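Local coordinates for protein N-acylethanolamine-hydrolyzing acid amidase subunit alpha (Caenorhabditis elegans, PDB 6DY3) that probably hydrolyses bioactive fatty acid amides such as N-palmitoylethanolamine to ethanolamine and free fatty acid, as the alpha subunit of a heterodimer made by autocatalytic cleavage, at residues D22-P25 / S26-W29; V43-E46 / T47-I51; Q56-V59 / W60-S64; A63-I66 / D67-T71. One frame throughout, in Å; residues are numbered along the deposited sequence.

Contact 1 of 4, residues D22-P25 / S26-W29; sequences DEPP and SQRW
R28 folds back on E23, P24 and P25 in a local turn contact at the surface of the alpha subunit, in the loop that leads from strand 15-20 to helix 30-36. Its core is a side-chain-to-backbone grip: R28 NE donates to E23 O at 3.1 Å with an N-H...O angle of 162°. The carbonyl oxygen lies at the edge of the guanidinium, in its plane, while NE itself stands above the carbonyl plane of E23. A second, weak bond runs from R28 NH2 to the same oxygen at 3.4 Å. The arginine chain is extended from CG to NE and runs alongside the ring of P25, the two side chains pointing the same way. P25 CG thereby lies over one guanidinium face, 3.8 Å from NH2 and offset toward the rim.

The backbone turns beneath this arm. Q27 N donates to P24 O at 3.0 Å, and CG of Q27 passes CG of the P24 ring at 3.8 Å. Bent at chi2 (-61°), the glutamine brings its NE2 back to S26 OG, 2.9 Å away, and its OE1 accepts from N30 at the start of the following helix.

The far end of the guanidinium is also engaged, since NH1 forms salt bridges with E73 and E77 of helix 72-85. R28 thus links the E23 carbonyl of a proline-rich turn to acidic residues of that helix. The two carboxylates would be expected to favour its charged form, while the bond from NE to E23 O, with the weak one from NH2, helps to fix the rotation of the guanidinium.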
loop_
_atom_site.group_PDB
_atom_site.type_symbol
_atom_site.label_atom_id
_atom_site.label_comp_id
_atom_site.label_asym_id
_atom_site.label_seq_id
_atom_site.Cartn_x
_atom_site.Cartn_y
_atom_site.Cartn_z
ATOM N N ASP A 22 21.206 -7.942 2.456
ATOM C CA ASP A 22 22.554 -8.212 2.937
ATOM C C ASP A 22 23.485 -7.021 2.763
ATOM O O ASP A 22 24.501 -6.941 3.459
ATOM C CB ASP A 22 23.146 -9.422 2.207
ATOM C CG ASP A 22 22.371 -10.703 2.461
ATOM O OD1 ASP A 22 21.825 -10.867 3.573
ATOM O OD2 ASP A 22 22.323 -11.553 1.548
ATOM N N GLU A 23 23.170 -6.108 1.849
ATOM C CA GLU A 23 23.966 -4.907 1.682
ATOM C C GLU A 23 23.717 -3.939 2.836
ATOM O O GLU A 23 22.678 -4.000 3.498
ATOM C CB GLU A 23 23.633 -4.225 0.360
ATOM C CG GLU A 23 24.099 -4.984 -0.865
ATOM C CD GLU A 23 23.713 -4.286 -2.153
ATOM O OE1 GLU A 23 23.520 -3.050 -2.126
ATOM O OE2 GLU A 23 23.604 -4.974 -3.190
ATOM N N PRO A 24 24.657 -3.032 3.095
ATOM C CA PRO A 24 24.423 -1.992 4.104
ATOM C C PRO A 24 23.216 -1.149 3.731
ATOM O O PRO A 24 23.012 -0.834 2.549
ATOM C CB PRO A 24 25.719 -1.164 4.078
ATOM C CG PRO A 24 26.409 -1.541 2.805
ATOM C CD PRO A 24 26.012 -2.951 2.528
ATOM N N PRO A 25 22.387 -0.764 4.707
ATOM C CA PRO A 25 21.119 -0.096 4.360
ATOM C C PRO A 25 21.282 1.186 3.560
ATOM O O PRO A 25 20.392 1.522 2.767
ATOM C CB PRO A 25 20.484 0.173 5.733
ATOM C CG PRO A 25 21.135 -0.781 6.662
ATOM C CD PRO A 25 22.533 -0.930 6.163
ATOM N N SER A 26 22.381 1.922 3.746
ATOM C CA SER A 26 22.578 3.183 3.039
ATOM C C SER A 26 22.845 3.006 1.547
ATOM O O SER A 26 22.871 4.006 0.821
ATOM C CB SER A 26 23.730 3.957 3.673
ATOM O OG SER A 26 24.939 3.226 3.592
ATOM N N GLN A 27 23.045 1.777 1.074
ATOM C CA GLN A 27 23.387 1.521 -0.318
ATOM C C GLN A 27 22.302 0.771 -1.072
ATOM O O GLN A 27 22.455 0.531 -2.274
ATOM C CB GLN A 27 24.697 0.723 -0.388
ATOM C CG GLN A 27 25.794 1.332 0.458
ATOM C CD GLN A 27 26.145 2.731 0.001
ATOM O OE1 GLN A 27 26.399 2.961 -1.183
ATOM N NE2 GLN A 27 26.048 3.693 0.914
ATOM N N ARG A 28 21.202 0.416 -0.409
ATOM C CA ARG A 28 20.255 -0.529 -0.989
ATOM C C ARG A 28 19.446 0.096 -2.121
ATOM O O ARG A 28 19.109 -0.584 -3.099
ATOM C CB ARG A 28 19.330 -1.056 0.104
ATOM C CG ARG A 28 20.026 -1.926 1.131
ATOM C CD ARG A 28 19.086 -2.288 2.262
ATOM N NE ARG A 28 19.759 -3.046 3.311
ATOM C CZ ARG A 28 19.169 -3.461 4.427
ATOM N NH1 ARG A 28 17.888 -3.193 4.646
ATOM N NH2 ARG A 28 19.859 -4.146 5.328
ATOM N N TRP A 29 19.107 1.377 -2.002
ATOM C CA TRP A 29 18.241 2.041 -2.963
ATOM C C TRP A 29 19.018 2.860 -3.983
ATOM O O TRP A 29 18.412 3.645 -4.720
ATOM C CB TRP A 29 17.242 2.935 -2.226
ATOM C CG TRP A 29 16.349 2.174 -1.305
ATOM C CD1 TRP A 29 16.497 2.019 0.046
ATOM C CD2 TRP A 29 15.170 1.449 -1.667
ATOM N NE1 TRP A 29 15.478 1.244 0.545
ATOM C CE2 TRP A 29 14.652 0.881 -0.486
ATOM C CE3 TRP A 29 14.500 1.227 -2.874
ATOM C CZ2 TRP A 29 13.497 0.108 -0.480
ATOM C CZ3 TRP A 29 13.352 0.460 -2.864
ATOM C CH2 TRP A 29 12.862 -0.090 -1.679
#

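Contact 2 of 4, residues V43-E46 / T47-I51; sequences VVEE and TKKYI
E46 and K49 cross each other near the C-terminal end of helix 40-48, and their charged ends meet in a salt bridge, with K49 NZ 3.1 Å from E46 OE1. The glutamate leaves the helix with CG anti to the backbone N (chi1 -165°) and then bends at chi2 (58°), which carries its carboxylate over to the lysine. K49 is extended beyond CG, and its CD passes E46 OE2 at 3.6 Å before the ammonium meets OE1 on the syn side, 30° out of the carboxylate plane. E45 OE2 stays 4.7 Å from K49 NZ, too far for a direct pair but near enough that it may add to the negative field around the ammonium.

V43 and T47, one helical turn apart, lie side by side and point the same way. T47 OG1 sits beside its own backbone N, and from there the hydroxyl donates to V43 O at 2.7 Å from above the carbonyl plane. T47 N donates to the same oxygen at 2.8 Å. The ring of Y50 presents an edge to the backbone, CD2 approaching E46 O at 3.2 Å; its hydroxyl is hydrogen-bonded to D22 of the beta subunit. K48 NZ forms a salt bridge with E91 of helix 89-97.

V43 O takes two donors, and the buried threonine hydroxyl finds its partner within its own helix, on a face that packs against M95 and against M23 of the beta subunit. The E46-K49 pair, nearer solvent, probably contributes more modestly, because water would screen its charges.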
loop_
_atom_site.group_PDB
_atom_site.type_symbol
_atom_site.label_atom_id
_atom_site.label_comp_id
_atom_site.label_asym_id
_atom_site.label_seq_id
_atom_site.Cartn_x
_atom_site.Cartn_y
_atom_site.Cartn_z
ATOM N N VAL A 43 8.745 15.558 -7.830
ATOM C CA VAL A 43 7.821 14.820 -6.971
ATOM C C VAL A 43 7.819 15.415 -5.574
ATOM O O VAL A 43 6.760 15.646 -4.977
ATOM C CB VAL A 43 8.191 13.326 -6.948
ATOM C CG1 VAL A 43 7.539 12.613 -5.766
ATOM C CG2 VAL A 43 7.771 12.664 -8.259
ATOM N N VAL A 44 9.006 15.684 -5.036
ATOM C CA VAL A 44 9.102 16.252 -3.698
ATOM C C VAL A 44 8.399 17.599 -3.652
ATOM O O VAL A 44 7.545 17.845 -2.793
ATOM C CB VAL A 44 10.577 16.383 -3.277
ATOM C CG1 VAL A 44 10.689 17.063 -1.902
ATOM C CG2 VAL A 44 11.280 15.025 -3.330
ATOM N N GLU A 45 8.744 18.488 -4.588
ATOM C CA GLU A 45 8.169 19.827 -4.593
ATOM C C GLU A 45 6.654 19.769 -4.694
ATOM O O GLU A 45 5.950 20.585 -4.088
ATOM C CB GLU A 45 8.755 20.646 -5.743
ATOM C CG GLU A 45 8.212 22.061 -5.834
ATOM C CD GLU A 45 8.771 22.829 -7.014
ATOM O OE1 GLU A 45 9.528 22.231 -7.811
ATOM O OE2 GLU A 45 8.452 24.030 -7.147
ATOM N N GLU A 46 6.134 18.823 -5.474
ATOM C CA GLU A 46 4.696 18.732 -5.676
ATOM C C GLU A 46 3.993 18.042 -4.511
ATOM O O GLU A 46 2.837 18.366 -4.213
ATOM C CB GLU A 46 4.399 17.988 -6.981
ATOM C CG GLU A 46 2.971 18.153 -7.462
ATOM C CD GLU A 46 2.595 19.613 -7.672
ATOM O OE1 GLU A 46 3.446 20.389 -8.166
ATOM O OE2 GLU A 46 1.451 19.985 -7.336
ATOM N N THR A 47 4.663 17.095 -3.849
ATOM C CA THR A 47 4.061 16.425 -2.699
ATOM C C THR A 47 3.908 17.376 -1.517
ATOM O O THR A 47 2.886 17.343 -0.820
ATOM C CB THR A 47 4.899 15.211 -2.294
ATOM O OG1 THR A 47 5.039 14.337 -3.415
ATOM C CG2 THR A 47 4.235 14.446 -1.160
ATOM N N LYS A 48 4.918 18.216 -1.266
ATOM C CA LYS A 48 4.863 19.132 -0.131
ATOM C C LYS A 48 3.642 20.036 -0.201
ATOM O O LYS A 48 3.068 20.388 0.836
ATOM C CB LYS A 48 6.133 19.986 -0.078
ATOM C CG LYS A 48 7.421 19.210 0.189
ATOM C CD LYS A 48 8.566 20.145 0.589
ATOM C CE LYS A 48 8.826 21.226 -0.460
ATOM N NZ LYS A 48 9.849 22.206 -0.000
ATOM N N LYS A 49 3.225 20.411 -1.411
ATOM C CA LYS A 49 2.071 21.285 -1.569
ATOM C C LYS A 49 0.801 20.683 -0.986
ATOM O O LYS A 49 -0.146 21.423 -0.701
ATOM C CB LYS A 49 1.875 21.586 -3.051
ATOM C CG LYS A 49 3.051 22.304 -3.680
ATOM C CD LYS A 49 2.807 22.573 -5.151
ATOM C CE LYS A 49 4.030 23.187 -5.813
ATOM N NZ LYS A 49 3.831 23.383 -7.279
ATOM N N TYR A 50 0.749 19.363 -0.805
ATOM C CA TYR A 50 -0.435 18.724 -0.250
ATOM C C TYR A 50 -0.484 18.784 1.269
ATOM O O TYR A 50 -1.541 18.511 1.848
ATOM C CB TYR A 50 -0.502 17.266 -0.698
ATOM C CG TYR A 50 -0.914 17.083 -2.146
ATOM C CD1 TYR A 50 -2.235 16.834 -2.488
ATOM C CD2 TYR A 50 0.027 17.156 -3.169
ATOM C CE1 TYR A 50 -2.610 16.658 -3.810
ATOM C CE2 TYR A 50 -0.339 16.980 -4.493
ATOM C CZ TYR A 50 -1.657 16.731 -4.809
ATOM O OH TYR A 50 -2.022 16.555 -6.125
ATOM N N ILE A 51 0.624 19.109 1.923
ATOM C CA ILE A 51 0.634 19.240 3.381
ATOM C C ILE A 51 -0.031 20.561 3.755
ATOM O O ILE A 51 0.344 21.608 3.201
ATOM C CB ILE A 51 2.062 19.178 3.922
ATOM C CG1 ILE A 51 2.781 17.919 3.429
ATOM C CG2 ILE A 51 2.047 19.194 5.448
ATOM C CD1 ILE A 51 4.243 17.832 3.834
#

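Contact 3 of 4, residues Q56-V59 / W60-S64; sequences QPFV and WWAAS
A chi1 of -49° sets CG of W60 beside its own backbone N and lays the indole back over the preceding turn, where Q56 O faces the ring 3.0 Å from CD1, above its plane and toward the rim. The same carbonyl accepts the regular bond from W60 N, at 3.1 Å. Q56 and W60 run side by side, with the amide and indole planes 63° apart; the amide NE2 is itself bonded to I51 O. CG1 of V59 approaches the six-membered ring of W60 off-centre in a CH-pi contact, 4.2 Å from its centroid.

On another face of the helix, F58 and W61 cross with their planes at 41°, an oblique aromatic pair that touches through F58 CE2 and W61 CZ3 at 3.8 Å. A62 CB lies over one face of the phenyl ring, 4.0 Å from CE1. The backbone bond from A62 N to F58 O, 2.8 Å long, holds these two residues one turn apart.

V59 and A62 turn toward F84 and F88 of the beta subunit, while W60 packs on I51 and E91. With V59, A62 and A63 buried and F58 and W61 exposed, helix 56-63 is an amphipathic alpha-helix.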
loop_
_atom_site.group_PDB
_atom_site.type_symbol
_atom_site.label_atom_id
_atom_site.label_comp_id
_atom_site.label_asym_id
_atom_site.label_seq_id
_atom_site.Cartn_x
_atom_site.Cartn_y
_atom_site.Cartn_z
ATOM N N GLN A 56 2.973 22.666 8.097
ATOM C CA GLN A 56 4.256 22.418 7.444
ATOM C C GLN A 56 5.422 22.748 8.360
ATOM O O GLN A 56 6.368 21.945 8.436
ATOM C CB GLN A 56 4.332 23.192 6.128
ATOM C CG GLN A 56 3.485 22.571 5.032
ATOM C CD GLN A 56 3.727 23.205 3.691
ATOM O OE1 GLN A 56 4.681 23.966 3.522
ATOM N NE2 GLN A 56 2.867 22.898 2.723
ATOM N N PRO A 57 5.434 23.878 9.070
ATOM C CA PRO A 57 6.556 24.133 9.984
ATOM C C PRO A 57 6.754 23.024 10.998
ATOM O O PRO A 57 7.900 22.704 11.339
ATOM C CB PRO A 57 6.158 25.457 10.647
ATOM C CG PRO A 57 5.260 26.100 9.671
ATOM C CD PRO A 57 4.480 24.994 9.060
ATOM N N PHE A 58 5.670 22.405 11.474
ATOM C CA PHE A 58 5.818 21.331 12.449
ATOM C C PHE A 58 6.367 20.061 11.814
ATOM O O PHE A 58 7.190 19.368 12.421
ATOM C CB PHE A 58 4.485 21.020 13.122
ATOM C CG PHE A 58 4.566 19.854 14.060
ATOM C CD1 PHE A 58 4.210 18.580 13.634
ATOM C CD2 PHE A 58 5.054 20.016 15.349
ATOM C CE1 PHE A 58 4.307 17.500 14.486
ATOM C CE2 PHE A 58 5.149 18.939 16.207
ATOM C CZ PHE A 58 4.778 17.678 15.774
ATOM N N VAL A 59 5.913 19.732 10.603
ATOM C CA VAL A 59 6.365 18.509 9.945
ATOM C C VAL A 59 7.872 18.548 9.740
ATOM O O VAL A 59 8.584 17.578 10.028
ATOM C CB VAL A 59 5.616 18.306 8.613
ATOM C CG1 VAL A 59 6.241 17.183 7.794
ATOM C CG2 VAL A 59 4.150 17.997 8.879
ATOM N N TRP A 60 8.386 19.672 9.245
ATOM C CA TRP A 60 9.819 19.760 9.000
ATOM C C TRP A 60 10.600 19.677 10.304
ATOM O O TRP A 60 11.661 19.043 10.359
ATOM C CB TRP A 60 10.149 21.047 8.245
ATOM C CG TRP A 60 9.267 21.270 7.046
ATOM C CD1 TRP A 60 8.695 22.445 6.659
ATOM C CD2 TRP A 60 8.838 20.283 6.095
ATOM N NE1 TRP A 60 7.944 22.256 5.521
ATOM C CE2 TRP A 60 8.016 20.938 5.158
ATOM C CE3 TRP A 60 9.071 18.912 5.946
ATOM C CZ2 TRP A 60 7.429 20.272 4.088
ATOM C CZ3 TRP A 60 8.489 18.254 4.883
ATOM C CH2 TRP A 60 7.676 18.933 3.967
ATOM N N TRP A 61 10.087 20.293 11.371
ATOM C CA TRP A 61 10.764 20.213 12.661
ATOM C C TRP A 61 10.774 18.781 13.185
ATOM O O TRP A 61 11.814 18.273 13.620
ATOM C CB TRP A 61 10.090 21.142 13.668
ATOM C CG TRP A 61 10.635 20.975 15.045
ATOM C CD1 TRP A 61 11.748 21.565 15.554
ATOM C CD2 TRP A 61 10.113 20.140 16.082
ATOM N NE1 TRP A 61 11.951 21.159 16.848
ATOM C CE2 TRP A 61 10.958 20.282 17.196
ATOM C CE3 TRP A 61 9.009 19.289 16.177
ATOM C CZ2 TRP A 61 10.738 19.610 18.390
ATOM C CZ3 TRP A 61 8.790 18.623 17.364
ATOM C CH2 TRP A 61 9.650 18.787 18.456
ATOM N N ALA A 62 9.614 18.119 13.170
ATOM C CA ALA A 62 9.526 16.748 13.661
ATOM C C ALA A 62 10.319 15.785 12.786
ATOM O O ALA A 62 10.903 14.819 13.289
ATOM C CB ALA A 62 8.062 16.313 13.737
ATOM N N ALA A 63 10.355 16.029 11.475
ATOM C CA ALA A 63 11.022 15.100 10.571
ATOM C C ALA A 63 12.532 15.070 10.765
ATOM O O ALA A 63 13.168 14.068 10.422
ATOM C CB ALA A 63 10.695 15.460 9.122
ATOM N N SER A 64 13.128 16.133 11.307
ATOM C CA SER A 64 14.563 16.110 11.549
ATOM C C SER A 64 14.939 15.162 12.680
ATOM O O SER A 64 16.098 14.745 12.763
ATOM C CB SER A 64 15.068 17.512 11.879
ATOM O OG SER A 64 14.491 17.972 13.086
#

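Contact 4 of 4, residues A63-I66 / D67-T71; sequences ASKI and DRYFT
I66 and K65, the residues most covered here, form the first half of a tight turn between helix 56-63 and helix 72-85, and R68, Y69 and F70 fold back over them. K65 is the centre of an inverse gamma turn, and its carbonyl oxygen accepts from R68 N at 3.0 Å. The side chains of K65 and R68 lie alongside each other, pointing the same way, with K65 CB against R68 CD at 3.5 Å. Y69 brings CE2 to 3.3 Å from K65 O, approaching obliquely; its hydroxyl is hydrogen-bonded to A62 O of helix 56-63.

I66 crosses F70 at about a right angle. CG1 of the isoleucine, anti to the backbone N (chi1 -177°), meets F70 CD2 at 3.8 Å, and I66 O comes to the ring edge near its plane, 3.5 Å from the same CD2. A weak bond also runs from Y69 N to I66 O, 3.5 Å long. The rings of Y69 and F70 meet F88 and F94 of the beta subunit edge-to-face.

The turn therefore separates its chemistry: R68 is exposed and the K65 ammonium turns to W61 in a cation-pi contact, while I66 packs on helices 72-85 and 89-97 and F70, with Y69, reaches the beta subunit.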
loop_
_atom_site.group_PDB
_atom_site.type_symbol
_atom_site.label_atom_id
_atom_site.label_comp_id
_atom_site.label_asym_id
_atom_site.label_seq_id
_atom_site.Cartn_x
_atom_site.Cartn_y
_atom_site.Cartn_z
ATOM N N ALA A 63 10.355 16.029 11.475
ATOM C CA ALA A 63 11.022 15.100 10.571
ATOM C C ALA A 63 12.532 15.070 10.765
ATOM O O ALA A 63 13.168 14.068 10.422
ATOM C CB ALA A 63 10.695 15.460 9.122
ATOM N N SER A 64 13.128 16.133 11.307
ATOM C CA SER A 64 14.563 16.110 11.549
ATOM C C SER A 64 14.939 15.162 12.680
ATOM O O SER A 64 16.098 14.745 12.763
ATOM C CB SER A 64 15.068 17.512 11.879
ATOM O OG SER A 64 14.491 17.972 13.086
ATOM N N LYS A 65 13.986 14.816 13.547
ATOM C CA LYS A 65 14.243 13.922 14.668
ATOM C C LYS A 65 14.150 12.471 14.204
ATOM O O LYS A 65 13.408 11.667 14.778
ATOM C CB LYS A 65 13.247 14.204 15.799
ATOM C CG LYS A 65 13.086 15.687 16.146
ATOM C CD LYS A 65 13.893 16.072 17.365
ATOM C CE LYS A 65 13.907 17.580 17.554
ATOM N NZ LYS A 65 14.761 18.261 16.541
ATOM N N ILE A 66 14.918 12.131 13.166
ATOM C CA ILE A 66 14.741 10.858 12.472
ATOM C C ILE A 66 14.929 9.673 13.410
ATOM O O ILE A 66 14.293 8.626 13.237
ATOM C CB ILE A 66 15.705 10.785 11.271
ATOM C CG1 ILE A 66 15.474 9.494 10.488
ATOM C CG2 ILE A 66 17.155 10.891 11.739
ATOM C CD1 ILE A 66 16.352 9.346 9.273
ATOM N N ASP A 67 15.800 9.804 14.409
ATOM C CA ASP A 67 16.098 8.680 15.290
ATOM C C ASP A 67 14.921 8.266 16.165
ATOM O O ASP A 67 14.996 7.215 16.810
ATOM C CB ASP A 67 17.292 9.019 16.182
ATOM C CG ASP A 67 17.172 10.388 16.817
ATOM O OD1 ASP A 67 17.524 11.385 16.146
ATOM O OD2 ASP A 67 16.718 10.469 17.980
ATOM N N ARG A 68 13.838 9.044 16.195
ATOM C CA ARG A 68 12.746 8.780 17.123
ATOM C C ARG A 68 11.649 7.902 16.538
ATOM O O ARG A 68 10.866 7.333 17.306
ATOM C CB ARG A 68 12.128 10.104 17.593
ATOM C CG ARG A 68 13.140 11.092 18.144
ATOM C CD ARG A 68 12.472 12.354 18.669
ATOM N NE ARG A 68 11.773 12.124 19.929
ATOM C CZ ARG A 68 12.331 12.231 21.132
ATOM N NH1 ARG A 68 13.609 12.565 21.255
ATOM N NH2 ARG A 68 11.605 12.002 22.219
ATOM N N TYR A 69 11.565 7.772 15.211
ATOM C CA TYR A 69 10.446 7.079 14.583
ATOM C C TYR A 69 10.815 5.760 13.923
ATOM O O TYR A 69 9.925 4.928 13.713
ATOM C CB TYR A 69 9.799 7.975 13.515
ATOM C CG TYR A 69 9.719 9.434 13.892
ATOM C CD1 TYR A 69 8.927 9.849 14.945
ATOM C CD2 TYR A 69 10.433 10.394 13.189
ATOM C CE1 TYR A 69 8.844 11.182 15.291
ATOM C CE2 TYR A 69 10.358 11.729 13.525
ATOM C CZ TYR A 69 9.561 12.117 14.583
ATOM O OH TYR A 69 9.467 13.443 14.943
ATOM N N PHE A 70 12.088 5.543 13.605
ATOM C CA PHE A 70 12.512 4.413 12.797
ATOM C C PHE A 70 13.607 3.631 13.509
ATOM O O PHE A 70 14.320 4.151 14.370
ATOM C CB PHE A 70 13.035 4.870 11.425
ATOM C CG PHE A 70 12.127 5.829 10.712
ATOM C CD1 PHE A 70 10.980 5.380 10.063
ATOM C CD2 PHE A 70 12.427 7.180 10.673
ATOM C CE1 PHE A 70 10.148 6.265 9.399
ATOM C CE2 PHE A 70 11.597 8.071 10.011
ATOM C CZ PHE A 70 10.457 7.614 9.372
ATOM N N THR A 71 13.729 2.362 13.129
ATOM C CA THR A 71 14.868 1.562 13.549
ATOM C C THR A 71 16.134 2.094 12.887
ATOM O O THR A 71 16.083 2.820 11.892
ATOM C CB THR A 71 14.674 0.088 13.175
ATOM O OG1 THR A 71 14.719 -0.063 11.749
ATOM C CG2 THR A 71 13.348 -0.436 13.690
#

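The four contacts follow one another along the chain, all of them local, and none encloses or crosses another: contacts 1 and 4 turn loops, contacts 2 and 3 run along helices. Contact 1 turns the loop between strand 15-20 and helix 30-36; it lies on the opposite side of the chain's centre from contact 2, with centres about 26 Å apart. Contact 2 lies toward the C-terminal end of helix 40-48 and touches contact 3 at the start of helix 56-63, where I51 O probably bonds Q56 NE2 at 2.9 Å and I51 and K48 pack on W60. Contact 4 begins where contact 3 ends, sharing A63 and S64, and leads into helix 72-85, which R28 of contact 1 also meets.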